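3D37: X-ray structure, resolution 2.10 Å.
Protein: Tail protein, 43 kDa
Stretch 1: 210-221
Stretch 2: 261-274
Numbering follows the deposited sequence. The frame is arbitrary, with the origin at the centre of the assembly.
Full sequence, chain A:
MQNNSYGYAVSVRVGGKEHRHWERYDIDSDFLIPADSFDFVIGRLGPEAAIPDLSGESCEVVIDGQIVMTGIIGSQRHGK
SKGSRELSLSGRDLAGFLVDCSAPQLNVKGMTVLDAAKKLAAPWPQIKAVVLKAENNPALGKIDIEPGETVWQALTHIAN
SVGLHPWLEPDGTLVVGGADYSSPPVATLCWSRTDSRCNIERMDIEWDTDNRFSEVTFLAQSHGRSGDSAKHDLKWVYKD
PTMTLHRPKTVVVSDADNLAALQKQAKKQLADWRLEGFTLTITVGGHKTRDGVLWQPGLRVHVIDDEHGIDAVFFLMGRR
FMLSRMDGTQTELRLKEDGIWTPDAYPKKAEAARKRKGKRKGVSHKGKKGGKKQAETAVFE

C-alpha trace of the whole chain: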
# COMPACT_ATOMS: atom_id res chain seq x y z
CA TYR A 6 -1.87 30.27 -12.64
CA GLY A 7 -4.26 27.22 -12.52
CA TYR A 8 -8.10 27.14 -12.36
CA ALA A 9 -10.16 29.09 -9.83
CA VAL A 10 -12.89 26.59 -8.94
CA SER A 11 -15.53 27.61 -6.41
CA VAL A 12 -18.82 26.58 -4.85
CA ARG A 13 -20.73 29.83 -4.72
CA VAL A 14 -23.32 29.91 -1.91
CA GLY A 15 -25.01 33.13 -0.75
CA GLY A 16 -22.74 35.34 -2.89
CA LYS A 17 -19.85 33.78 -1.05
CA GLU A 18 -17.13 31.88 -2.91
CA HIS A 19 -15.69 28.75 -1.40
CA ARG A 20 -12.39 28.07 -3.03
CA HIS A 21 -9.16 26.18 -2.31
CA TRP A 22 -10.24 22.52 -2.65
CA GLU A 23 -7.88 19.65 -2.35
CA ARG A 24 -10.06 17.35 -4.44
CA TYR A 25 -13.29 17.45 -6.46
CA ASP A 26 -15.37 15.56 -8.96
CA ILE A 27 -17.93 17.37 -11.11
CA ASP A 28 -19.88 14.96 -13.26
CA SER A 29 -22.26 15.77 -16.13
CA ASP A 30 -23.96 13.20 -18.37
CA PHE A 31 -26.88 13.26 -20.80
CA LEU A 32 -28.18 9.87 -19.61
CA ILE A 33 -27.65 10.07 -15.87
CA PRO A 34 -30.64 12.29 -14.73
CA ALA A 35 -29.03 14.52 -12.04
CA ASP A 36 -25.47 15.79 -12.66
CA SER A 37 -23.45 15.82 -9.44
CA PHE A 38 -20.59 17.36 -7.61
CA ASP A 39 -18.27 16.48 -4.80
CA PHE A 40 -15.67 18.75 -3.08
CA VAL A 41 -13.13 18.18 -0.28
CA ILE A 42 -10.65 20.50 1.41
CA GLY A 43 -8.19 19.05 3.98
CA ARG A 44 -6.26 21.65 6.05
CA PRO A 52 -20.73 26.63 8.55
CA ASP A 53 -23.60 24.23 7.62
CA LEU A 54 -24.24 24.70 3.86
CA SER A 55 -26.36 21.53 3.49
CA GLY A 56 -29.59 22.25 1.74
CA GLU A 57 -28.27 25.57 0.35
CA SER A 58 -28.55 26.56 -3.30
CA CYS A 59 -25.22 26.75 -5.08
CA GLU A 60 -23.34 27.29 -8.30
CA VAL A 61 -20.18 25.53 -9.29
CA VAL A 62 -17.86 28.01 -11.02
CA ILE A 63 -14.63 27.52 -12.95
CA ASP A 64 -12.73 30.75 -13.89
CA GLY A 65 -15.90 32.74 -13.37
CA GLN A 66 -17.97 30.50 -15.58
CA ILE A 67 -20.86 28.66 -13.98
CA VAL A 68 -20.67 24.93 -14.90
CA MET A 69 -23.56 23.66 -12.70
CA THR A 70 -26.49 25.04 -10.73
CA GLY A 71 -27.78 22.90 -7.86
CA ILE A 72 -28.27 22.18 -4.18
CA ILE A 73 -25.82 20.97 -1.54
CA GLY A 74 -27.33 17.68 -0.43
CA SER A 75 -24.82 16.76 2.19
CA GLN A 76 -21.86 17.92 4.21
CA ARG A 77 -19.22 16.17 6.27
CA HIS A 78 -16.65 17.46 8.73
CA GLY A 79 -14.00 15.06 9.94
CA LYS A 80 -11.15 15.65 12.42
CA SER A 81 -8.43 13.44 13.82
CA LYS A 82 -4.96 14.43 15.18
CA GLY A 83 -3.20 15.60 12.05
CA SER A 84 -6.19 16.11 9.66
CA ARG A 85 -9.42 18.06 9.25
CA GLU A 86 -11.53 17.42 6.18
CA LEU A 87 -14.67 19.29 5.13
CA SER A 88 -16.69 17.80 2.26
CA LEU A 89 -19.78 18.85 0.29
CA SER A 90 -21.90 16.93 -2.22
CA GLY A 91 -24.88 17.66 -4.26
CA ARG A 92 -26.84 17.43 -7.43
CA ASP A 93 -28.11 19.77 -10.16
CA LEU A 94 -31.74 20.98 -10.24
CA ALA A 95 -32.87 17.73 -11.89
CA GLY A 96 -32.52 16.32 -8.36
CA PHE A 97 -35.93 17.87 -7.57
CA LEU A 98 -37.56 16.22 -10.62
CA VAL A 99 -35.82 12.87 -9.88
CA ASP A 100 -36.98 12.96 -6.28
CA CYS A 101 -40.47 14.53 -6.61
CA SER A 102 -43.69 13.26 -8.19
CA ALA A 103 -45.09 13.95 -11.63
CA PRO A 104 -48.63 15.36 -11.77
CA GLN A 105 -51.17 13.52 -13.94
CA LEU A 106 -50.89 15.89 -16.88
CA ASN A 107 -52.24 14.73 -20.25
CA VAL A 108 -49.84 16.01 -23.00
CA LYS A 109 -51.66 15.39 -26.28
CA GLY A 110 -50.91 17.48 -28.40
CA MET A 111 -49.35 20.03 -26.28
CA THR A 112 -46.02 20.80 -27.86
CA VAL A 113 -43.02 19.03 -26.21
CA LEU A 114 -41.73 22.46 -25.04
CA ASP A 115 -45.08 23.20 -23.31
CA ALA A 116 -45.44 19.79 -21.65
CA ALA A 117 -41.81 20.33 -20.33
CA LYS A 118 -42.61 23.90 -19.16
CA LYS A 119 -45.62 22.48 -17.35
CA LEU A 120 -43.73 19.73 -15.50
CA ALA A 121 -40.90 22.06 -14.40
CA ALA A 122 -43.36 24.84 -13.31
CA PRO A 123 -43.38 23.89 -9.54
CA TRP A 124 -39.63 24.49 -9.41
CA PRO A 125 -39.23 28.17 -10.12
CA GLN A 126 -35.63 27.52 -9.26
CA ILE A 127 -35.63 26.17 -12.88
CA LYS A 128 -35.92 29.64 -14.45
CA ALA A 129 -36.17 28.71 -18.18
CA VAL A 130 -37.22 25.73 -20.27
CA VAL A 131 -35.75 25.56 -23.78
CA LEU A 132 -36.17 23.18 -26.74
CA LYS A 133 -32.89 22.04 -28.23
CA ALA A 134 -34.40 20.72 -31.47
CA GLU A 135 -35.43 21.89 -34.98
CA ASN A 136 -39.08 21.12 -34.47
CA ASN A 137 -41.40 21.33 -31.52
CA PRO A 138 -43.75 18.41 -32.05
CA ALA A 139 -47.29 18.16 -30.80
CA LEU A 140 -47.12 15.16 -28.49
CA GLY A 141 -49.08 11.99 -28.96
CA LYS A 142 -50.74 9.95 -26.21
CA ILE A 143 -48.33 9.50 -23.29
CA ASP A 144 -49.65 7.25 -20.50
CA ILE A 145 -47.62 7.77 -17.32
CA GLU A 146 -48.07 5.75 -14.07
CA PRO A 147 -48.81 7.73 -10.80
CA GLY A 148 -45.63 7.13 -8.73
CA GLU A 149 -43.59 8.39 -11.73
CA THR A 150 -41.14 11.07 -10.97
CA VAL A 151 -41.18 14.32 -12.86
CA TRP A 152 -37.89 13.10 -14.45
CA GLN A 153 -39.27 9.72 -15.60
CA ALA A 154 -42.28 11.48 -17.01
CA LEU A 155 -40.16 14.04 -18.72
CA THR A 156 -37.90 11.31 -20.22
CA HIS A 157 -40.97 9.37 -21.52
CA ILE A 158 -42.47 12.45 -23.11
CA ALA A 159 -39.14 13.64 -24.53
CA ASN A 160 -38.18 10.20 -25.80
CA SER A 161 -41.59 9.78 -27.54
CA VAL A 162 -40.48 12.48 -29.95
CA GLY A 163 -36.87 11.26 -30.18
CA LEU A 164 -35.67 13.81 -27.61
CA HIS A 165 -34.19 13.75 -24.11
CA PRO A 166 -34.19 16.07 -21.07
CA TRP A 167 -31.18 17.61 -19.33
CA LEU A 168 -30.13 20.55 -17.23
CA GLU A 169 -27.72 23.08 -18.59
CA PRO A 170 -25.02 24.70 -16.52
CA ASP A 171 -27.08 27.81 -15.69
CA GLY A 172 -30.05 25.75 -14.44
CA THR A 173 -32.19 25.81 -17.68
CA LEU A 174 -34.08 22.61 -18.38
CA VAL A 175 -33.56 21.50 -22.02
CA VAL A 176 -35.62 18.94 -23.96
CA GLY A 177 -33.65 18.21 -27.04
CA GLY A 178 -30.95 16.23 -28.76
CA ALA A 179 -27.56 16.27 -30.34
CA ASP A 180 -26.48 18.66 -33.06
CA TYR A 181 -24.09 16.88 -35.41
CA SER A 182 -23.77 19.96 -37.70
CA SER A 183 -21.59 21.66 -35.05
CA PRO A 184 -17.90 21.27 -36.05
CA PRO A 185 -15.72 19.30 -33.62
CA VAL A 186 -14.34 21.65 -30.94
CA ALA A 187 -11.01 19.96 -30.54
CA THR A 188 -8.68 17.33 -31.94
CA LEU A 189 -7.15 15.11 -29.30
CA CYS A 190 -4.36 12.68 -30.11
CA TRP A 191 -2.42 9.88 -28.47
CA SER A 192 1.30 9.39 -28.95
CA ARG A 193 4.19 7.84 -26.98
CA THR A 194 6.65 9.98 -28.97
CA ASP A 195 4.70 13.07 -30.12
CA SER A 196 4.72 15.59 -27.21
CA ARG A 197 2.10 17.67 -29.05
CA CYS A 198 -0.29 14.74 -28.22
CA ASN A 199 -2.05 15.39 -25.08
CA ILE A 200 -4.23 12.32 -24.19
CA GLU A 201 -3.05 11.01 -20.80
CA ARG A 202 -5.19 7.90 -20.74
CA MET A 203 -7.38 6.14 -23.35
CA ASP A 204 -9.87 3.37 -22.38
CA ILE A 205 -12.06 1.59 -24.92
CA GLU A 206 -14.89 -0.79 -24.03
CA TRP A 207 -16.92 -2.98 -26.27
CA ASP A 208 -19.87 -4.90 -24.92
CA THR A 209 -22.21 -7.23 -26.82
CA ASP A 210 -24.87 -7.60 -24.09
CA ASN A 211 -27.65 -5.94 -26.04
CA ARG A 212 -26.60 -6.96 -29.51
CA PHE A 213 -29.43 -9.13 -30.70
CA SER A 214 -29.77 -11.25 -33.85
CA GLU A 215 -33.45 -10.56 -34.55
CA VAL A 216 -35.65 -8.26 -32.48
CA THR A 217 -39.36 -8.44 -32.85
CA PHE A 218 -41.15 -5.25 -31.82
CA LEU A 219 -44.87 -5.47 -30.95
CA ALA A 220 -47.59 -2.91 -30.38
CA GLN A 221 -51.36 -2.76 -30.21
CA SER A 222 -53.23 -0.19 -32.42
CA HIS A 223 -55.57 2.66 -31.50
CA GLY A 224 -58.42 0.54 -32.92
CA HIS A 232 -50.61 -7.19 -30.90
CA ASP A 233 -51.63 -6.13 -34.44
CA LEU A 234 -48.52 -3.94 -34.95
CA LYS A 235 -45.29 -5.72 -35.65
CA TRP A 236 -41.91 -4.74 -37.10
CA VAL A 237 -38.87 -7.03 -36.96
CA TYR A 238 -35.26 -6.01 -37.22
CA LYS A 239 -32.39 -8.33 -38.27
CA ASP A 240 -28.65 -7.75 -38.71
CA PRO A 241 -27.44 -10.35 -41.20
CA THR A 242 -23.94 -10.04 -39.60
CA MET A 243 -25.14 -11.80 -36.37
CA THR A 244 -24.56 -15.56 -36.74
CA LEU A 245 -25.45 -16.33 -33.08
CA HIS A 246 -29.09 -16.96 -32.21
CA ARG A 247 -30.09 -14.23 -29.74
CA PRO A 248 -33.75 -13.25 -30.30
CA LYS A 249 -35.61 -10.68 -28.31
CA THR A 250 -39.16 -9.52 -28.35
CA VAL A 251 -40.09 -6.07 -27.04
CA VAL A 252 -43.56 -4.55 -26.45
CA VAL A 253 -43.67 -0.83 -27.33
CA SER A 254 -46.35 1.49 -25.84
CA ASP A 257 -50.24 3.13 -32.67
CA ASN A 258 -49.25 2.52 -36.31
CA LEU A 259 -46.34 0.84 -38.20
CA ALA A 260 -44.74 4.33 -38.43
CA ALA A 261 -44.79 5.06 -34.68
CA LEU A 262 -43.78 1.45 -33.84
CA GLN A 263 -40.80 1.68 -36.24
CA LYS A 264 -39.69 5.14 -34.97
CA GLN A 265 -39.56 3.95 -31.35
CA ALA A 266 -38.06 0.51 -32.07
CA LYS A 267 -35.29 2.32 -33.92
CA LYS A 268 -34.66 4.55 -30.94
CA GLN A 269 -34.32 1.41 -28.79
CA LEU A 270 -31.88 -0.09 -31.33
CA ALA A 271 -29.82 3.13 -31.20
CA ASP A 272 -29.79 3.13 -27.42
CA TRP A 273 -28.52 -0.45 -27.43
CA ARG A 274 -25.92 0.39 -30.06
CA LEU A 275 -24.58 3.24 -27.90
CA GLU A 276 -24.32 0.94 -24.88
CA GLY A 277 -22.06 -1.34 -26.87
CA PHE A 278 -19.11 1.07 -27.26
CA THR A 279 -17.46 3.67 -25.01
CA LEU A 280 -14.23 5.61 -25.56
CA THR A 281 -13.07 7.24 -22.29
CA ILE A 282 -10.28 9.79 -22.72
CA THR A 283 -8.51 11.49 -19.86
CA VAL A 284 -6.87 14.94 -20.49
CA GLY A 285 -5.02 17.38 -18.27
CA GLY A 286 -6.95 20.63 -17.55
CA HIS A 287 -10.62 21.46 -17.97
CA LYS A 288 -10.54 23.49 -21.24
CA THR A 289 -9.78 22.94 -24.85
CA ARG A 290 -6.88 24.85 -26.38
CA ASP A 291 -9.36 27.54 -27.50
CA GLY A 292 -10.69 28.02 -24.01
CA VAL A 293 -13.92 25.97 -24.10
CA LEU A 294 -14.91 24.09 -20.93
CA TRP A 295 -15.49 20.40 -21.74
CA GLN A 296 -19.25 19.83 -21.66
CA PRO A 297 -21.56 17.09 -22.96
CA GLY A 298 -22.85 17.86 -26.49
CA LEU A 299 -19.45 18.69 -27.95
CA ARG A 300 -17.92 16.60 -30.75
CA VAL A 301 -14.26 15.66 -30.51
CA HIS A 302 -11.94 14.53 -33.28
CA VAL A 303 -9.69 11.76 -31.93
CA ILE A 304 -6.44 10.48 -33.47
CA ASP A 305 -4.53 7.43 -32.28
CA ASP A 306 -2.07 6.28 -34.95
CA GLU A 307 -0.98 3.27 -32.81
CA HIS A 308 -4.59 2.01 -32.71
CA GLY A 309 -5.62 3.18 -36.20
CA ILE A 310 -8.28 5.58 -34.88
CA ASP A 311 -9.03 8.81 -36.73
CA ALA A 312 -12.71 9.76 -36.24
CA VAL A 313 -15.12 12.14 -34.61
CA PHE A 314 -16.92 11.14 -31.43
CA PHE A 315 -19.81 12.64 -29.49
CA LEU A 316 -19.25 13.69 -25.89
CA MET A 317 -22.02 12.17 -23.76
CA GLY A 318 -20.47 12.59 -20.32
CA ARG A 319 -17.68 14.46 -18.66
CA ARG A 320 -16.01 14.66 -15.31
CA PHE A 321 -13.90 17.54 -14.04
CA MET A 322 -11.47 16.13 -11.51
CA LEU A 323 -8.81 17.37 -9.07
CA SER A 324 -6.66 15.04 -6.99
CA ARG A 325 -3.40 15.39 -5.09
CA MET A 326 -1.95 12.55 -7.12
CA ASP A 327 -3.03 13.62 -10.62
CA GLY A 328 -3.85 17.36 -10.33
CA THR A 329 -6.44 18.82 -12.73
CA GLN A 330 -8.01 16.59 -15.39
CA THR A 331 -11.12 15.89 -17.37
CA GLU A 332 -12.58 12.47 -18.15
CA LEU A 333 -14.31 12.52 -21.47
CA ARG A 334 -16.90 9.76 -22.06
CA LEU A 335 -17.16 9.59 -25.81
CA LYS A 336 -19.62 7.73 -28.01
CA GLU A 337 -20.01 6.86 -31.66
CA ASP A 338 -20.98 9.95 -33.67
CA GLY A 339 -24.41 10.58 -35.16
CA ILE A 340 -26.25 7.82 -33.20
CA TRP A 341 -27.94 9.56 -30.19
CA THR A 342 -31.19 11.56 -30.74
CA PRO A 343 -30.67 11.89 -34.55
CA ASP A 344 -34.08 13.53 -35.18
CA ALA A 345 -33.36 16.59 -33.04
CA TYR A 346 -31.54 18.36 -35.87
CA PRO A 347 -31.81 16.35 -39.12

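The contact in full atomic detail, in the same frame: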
# COMPACT_ATOMS: atom_id res chain seq x y z
N ASP A 210 -23.69 -7.26 -24.87
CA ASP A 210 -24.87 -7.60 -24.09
C ASP A 210 -26.21 -7.48 -24.83
O ASP A 210 -27.10 -8.33 -24.73
CB ASP A 210 -24.97 -6.63 -22.92
CG ASP A 210 -24.74 -7.27 -21.60
OD1 ASP A 210 -23.89 -6.72 -20.85
OD2 ASP A 210 -25.45 -8.30 -21.32
N ASN A 211 -26.39 -6.33 -25.46
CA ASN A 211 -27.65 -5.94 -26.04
C ASN A 211 -27.54 -5.88 -27.55
O ASN A 211 -28.18 -5.07 -28.20
CB ASN A 211 -28.11 -4.63 -25.41
CG ASN A 211 -28.76 -4.84 -24.05
OD1 ASN A 211 -29.51 -5.81 -23.85
ND2 ASN A 211 -28.51 -3.94 -23.12
N ARG A 212 -26.72 -6.77 -28.09
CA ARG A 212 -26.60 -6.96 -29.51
C ARG A 212 -27.35 -8.24 -29.86
O ARG A 212 -26.90 -9.36 -29.60
CB ARG A 212 -25.14 -7.05 -29.93
CG ARG A 212 -24.99 -7.36 -31.43
CD ARG A 212 -23.63 -6.87 -32.00
NE ARG A 212 -22.59 -7.90 -31.91
CZ ARG A 212 -22.42 -8.90 -32.79
NH1 ARG A 212 -21.43 -9.78 -32.64
NH2 ARG A 212 -23.25 -9.02 -33.84
N PHE A 213 -28.53 -8.05 -30.45
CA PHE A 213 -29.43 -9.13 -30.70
C PHE A 213 -29.42 -9.48 -32.19
O PHE A 213 -29.07 -8.64 -33.04
CB PHE A 213 -30.81 -8.72 -30.21
CG PHE A 213 -30.82 -8.34 -28.76
CD1 PHE A 213 -30.59 -9.29 -27.79
CD2 PHE A 213 -31.06 -7.05 -28.36
CE1 PHE A 213 -30.59 -8.96 -26.46
CE2 PHE A 213 -31.08 -6.71 -27.02
CZ PHE A 213 -30.85 -7.67 -26.07
N SER A 214 -29.77 -10.73 -32.48
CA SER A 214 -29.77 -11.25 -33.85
C SER A 214 -31.03 -10.81 -34.62
O SER A 214 -30.93 -10.25 -35.72
CB SER A 214 -29.64 -12.78 -33.83
OG SER A 214 -30.85 -13.40 -33.40
N GLU A 215 -32.20 -11.10 -34.06
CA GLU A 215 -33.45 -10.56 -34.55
C GLU A 215 -34.14 -9.94 -33.34
O GLU A 215 -34.02 -10.45 -32.22
CB GLU A 215 -34.39 -11.65 -35.11
CG GLU A 215 -33.81 -12.45 -36.31
CD GLU A 215 -34.84 -13.35 -37.00
OE1 GLU A 215 -36.07 -13.08 -36.93
OE2 GLU A 215 -34.40 -14.32 -37.66
N VAL A 216 -34.86 -8.84 -33.55
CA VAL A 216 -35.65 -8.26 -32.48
C VAL A 216 -37.02 -8.01 -33.04
O VAL A 216 -37.18 -7.31 -34.03
CB VAL A 216 -35.04 -6.97 -31.89
CG1 VAL A 216 -35.97 -6.38 -30.79
CG2 VAL A 216 -33.63 -7.28 -31.34
N THR A 217 -38.01 -8.61 -32.41
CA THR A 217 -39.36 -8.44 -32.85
C THR A 217 -40.02 -7.43 -31.93
O THR A 217 -40.06 -7.60 -30.72
CB THR A 217 -40.07 -9.83 -32.95
OG1 THR A 217 -39.99 -10.53 -31.70
CG2 THR A 217 -39.36 -10.69 -34.01
N PHE A 218 -40.48 -6.33 -32.54
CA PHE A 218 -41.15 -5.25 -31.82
C PHE A 218 -42.66 -5.37 -32.04
O PHE A 218 -43.12 -5.57 -33.18
CB PHE A 218 -40.65 -3.88 -32.32
CG PHE A 218 -39.18 -3.60 -32.00
CD1 PHE A 218 -38.82 -3.04 -30.79
CD2 PHE A 218 -38.18 -3.90 -32.93
CE1 PHE A 218 -37.45 -2.76 -30.50
CE2 PHE A 218 -36.84 -3.63 -32.65
CZ PHE A 218 -36.47 -3.07 -31.43
N LEU A 219 -43.41 -5.27 -30.93
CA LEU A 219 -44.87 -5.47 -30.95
C LEU A 219 -45.57 -4.25 -30.39
O LEU A 219 -45.08 -3.61 -29.45
CB LEU A 219 -45.30 -6.69 -30.13
CG LEU A 219 -44.67 -8.06 -30.38
CD1 LEU A 219 -45.35 -9.13 -29.38
CD2 LEU A 219 -44.84 -8.44 -31.87
N ALA A 220 -46.71 -3.92 -30.97
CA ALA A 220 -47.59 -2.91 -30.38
C ALA A 220 -49.04 -3.17 -30.78
O ALA A 220 -49.33 -3.89 -31.74
CB ALA A 220 -47.13 -1.47 -30.77
N GLN A 221 -49.94 -2.62 -29.98
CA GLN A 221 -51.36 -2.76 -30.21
C GLN A 221 -51.89 -1.39 -30.68
O GLN A 221 -51.60 -0.37 -30.05
CB GLN A 221 -52.05 -3.24 -28.94
N ALA A 261 -45.16 4.78 -36.07
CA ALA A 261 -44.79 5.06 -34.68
C ALA A 261 -44.08 3.88 -34.02
O ALA A 261 -43.18 4.08 -33.17
CB ALA A 261 -45.98 5.44 -33.88
N LEU A 262 -44.47 2.65 -34.38
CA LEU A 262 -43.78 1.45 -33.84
C LEU A 262 -42.32 1.43 -34.31
O LEU A 262 -41.42 1.22 -33.51
CB LEU A 262 -44.50 0.14 -34.23
CG LEU A 262 -43.81 -1.15 -33.70
CD1 LEU A 262 -43.72 -1.12 -32.17
CD2 LEU A 262 -44.49 -2.44 -34.19
N GLN A 263 -42.13 1.67 -35.61
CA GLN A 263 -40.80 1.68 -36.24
C GLN A 263 -39.88 2.80 -35.73
O GLN A 263 -38.69 2.56 -35.46
CB GLN A 263 -40.97 1.77 -37.77
CG GLN A 263 -39.72 1.51 -38.60
CD GLN A 263 -40.03 1.17 -40.06
OE1 GLN A 263 -41.20 1.19 -40.51
NE2 GLN A 263 -38.99 0.83 -40.82
N LYS A 264 -40.42 4.02 -35.59
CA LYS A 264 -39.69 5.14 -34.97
C LYS A 264 -39.14 4.78 -33.58
O LYS A 264 -37.96 5.00 -33.27
CB LYS A 264 -40.59 6.38 -34.86
CG LYS A 264 -39.91 7.64 -34.30
CD LYS A 264 -40.95 8.66 -33.77
CE LYS A 264 -40.33 10.02 -33.35
NZ LYS A 264 -40.81 11.16 -34.21
N GLN A 265 -39.99 4.23 -32.73
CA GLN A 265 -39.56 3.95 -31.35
C GLN A 265 -38.65 2.73 -31.18
O GLN A 265 -37.80 2.70 -30.27
CB GLN A 265 -40.77 3.77 -30.47
CG GLN A 265 -41.65 5.02 -30.37
CD GLN A 265 -42.63 4.88 -29.22
OE1 GLN A 265 -42.21 4.75 -28.05
NE2 GLN A 265 -43.92 4.85 -29.55
N ALA A 266 -38.88 1.71 -32.03
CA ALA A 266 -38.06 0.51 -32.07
C ALA A 266 -36.66 0.93 -32.44
O ALA A 266 -35.70 0.46 -31.86
CB ALA A 266 -38.58 -0.48 -33.11
N LYS A 267 -36.57 1.82 -33.43
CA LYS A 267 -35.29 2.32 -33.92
C LYS A 267 -34.56 3.14 -32.86
O LYS A 267 -33.33 3.07 -32.77
CB LYS A 267 -35.48 3.11 -35.22
CG LYS A 267 -35.48 2.20 -36.43
CD LYS A 267 -35.78 2.93 -37.75
CE LYS A 267 -35.58 1.97 -38.91
NZ LYS A 267 -35.65 2.64 -40.26
N LYS A 268 -35.30 3.86 -32.04
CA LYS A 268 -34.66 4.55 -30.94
C LYS A 268 -34.11 3.54 -29.96
O LYS A 268 -32.97 3.70 -29.53
CB LYS A 268 -35.55 5.58 -30.21
CG LYS A 268 -34.67 6.45 -29.23
CD LYS A 268 -35.48 7.15 -28.14
CE LYS A 268 -34.63 8.24 -27.42
NZ LYS A 268 -33.27 7.82 -27.02
N GLN A 269 -34.88 2.50 -29.62
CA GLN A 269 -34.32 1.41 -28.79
C GLN A 269 -33.05 0.75 -29.38
O GLN A 269 -32.11 0.42 -28.65
CB GLN A 269 -35.35 0.32 -28.50
CG GLN A 269 -34.81 -0.79 -27.58
CD GLN A 269 -34.48 -0.25 -26.19
OE1 GLN A 269 -33.29 -0.01 -25.83
NE2 GLN A 269 -35.54 -0.01 -25.39
N LEU A 270 -33.04 0.53 -30.69
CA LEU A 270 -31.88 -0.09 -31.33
C LEU A 270 -30.70 0.84 -31.21
O LEU A 270 -29.61 0.37 -31.05
CB LEU A 270 -32.10 -0.45 -32.82
CG LEU A 270 -33.04 -1.63 -33.12
CD1 LEU A 270 -33.51 -1.65 -34.61
CD2 LEU A 270 -32.45 -2.95 -32.74
N ALA A 271 -30.92 2.16 -31.25
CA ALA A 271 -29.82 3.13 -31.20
C ALA A 271 -29.29 3.23 -29.78
O ALA A 271 -28.07 3.35 -29.54
CB ALA A 271 -30.26 4.49 -31.73
N ASP A 272 -30.19 3.14 -28.81
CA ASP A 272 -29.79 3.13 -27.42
C ASP A 272 -28.91 1.92 -27.13
O ASP A 272 -27.90 2.03 -26.46
CB ASP A 272 -31.01 3.13 -26.51
CG ASP A 272 -31.72 4.50 -26.46
OD1 ASP A 272 -31.15 5.52 -26.96
OD2 ASP A 272 -32.86 4.53 -25.94
N TRP A 273 -29.31 0.75 -27.62
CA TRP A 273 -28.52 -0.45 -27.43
C TRP A 273 -27.15 -0.33 -28.11
O TRP A 273 -26.11 -0.75 -27.57
CB TRP A 273 -29.27 -1.66 -27.96
CG TRP A 273 -30.38 -2.10 -27.08
CD1 TRP A 273 -30.48 -1.88 -25.74
CD2 TRP A 273 -31.53 -2.87 -27.46
NE1 TRP A 273 -31.64 -2.45 -25.26
CE2 TRP A 273 -32.30 -3.06 -26.29
CE3 TRP A 273 -31.98 -3.40 -28.67
CZ2 TRP A 273 -33.51 -3.77 -26.29
CZ3 TRP A 273 -33.19 -4.11 -28.68
CH2 TRP A 273 -33.94 -4.28 -27.49
N ARG A 274 -27.15 0.27 -29.30
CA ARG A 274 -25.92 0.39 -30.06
C ARG A 274 -24.92 1.29 -29.31
O ARG A 274 -23.77 1.06 -29.31
CB ARG A 274 -26.26 0.94 -31.45
CG ARG A 274 -25.06 1.39 -32.28
CD ARG A 274 -25.51 1.83 -33.70
NE ARG A 274 -24.33 1.94 -34.55
CZ ARG A 274 -24.35 2.07 -35.88
NH1 ARG A 274 -25.49 2.13 -36.56
NH2 ARG A 274 -23.19 2.15 -36.54

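A helix packed on a β-strand is often held by a few large side chains that settle over small ones, with no polar link between the two elements. The contact between residues 210-221 and 261-274 of this tail protein illustrates the principle. Strand 215-220 and the helix run at 134° to one another, their axes approaching to 9.1 Å, and no hydrogen bond joins the two stretches; 511 Å² of surface is buried.

Strand alternation selects the participants: V216, F218 and A220 point toward the helix, whereas L219 points away. F218 covers the most surface. Its ring lies flat against A266, whose CB sits 3.3 Å from the ring centroid and only 8° off the normal, a CH-pi contact in which the methyl is nearly centred over one face. The CA atoms of F218 and A266 are 6.5 Å apart, and the methyl of A266 fills the space over the ring. Further along the ring, F218 CZ reaches L270 CG at 4.1 Å and W273 CZ3 at 4.4 Å.

W273, one helical turn beyond Q269, takes up the loop that precedes the strand. The edge of F213 meets the face of its six-membered ring, with centroids 4.8 Å apart and planes at 72°. N211 CB lies over the five-membered ring, 3.9 Å from its centroid, so the aliphatic base of a polar side chain serves as an apolar surface. V216 CG2 adds a looser contact with W273 CZ3 at 4.2 Å.

Toward the other end of the contact, L262 supplies the third large share. L262 CD1 lies 3.7 Å from A220 CB, 4.1 Å from F218 CB and 3.9 Å from L219 O, and L262 CD2 lies 3.6 Å from F218 O. L219, whose CA-to-CB bond points away, thus still meets the helix through its main chain.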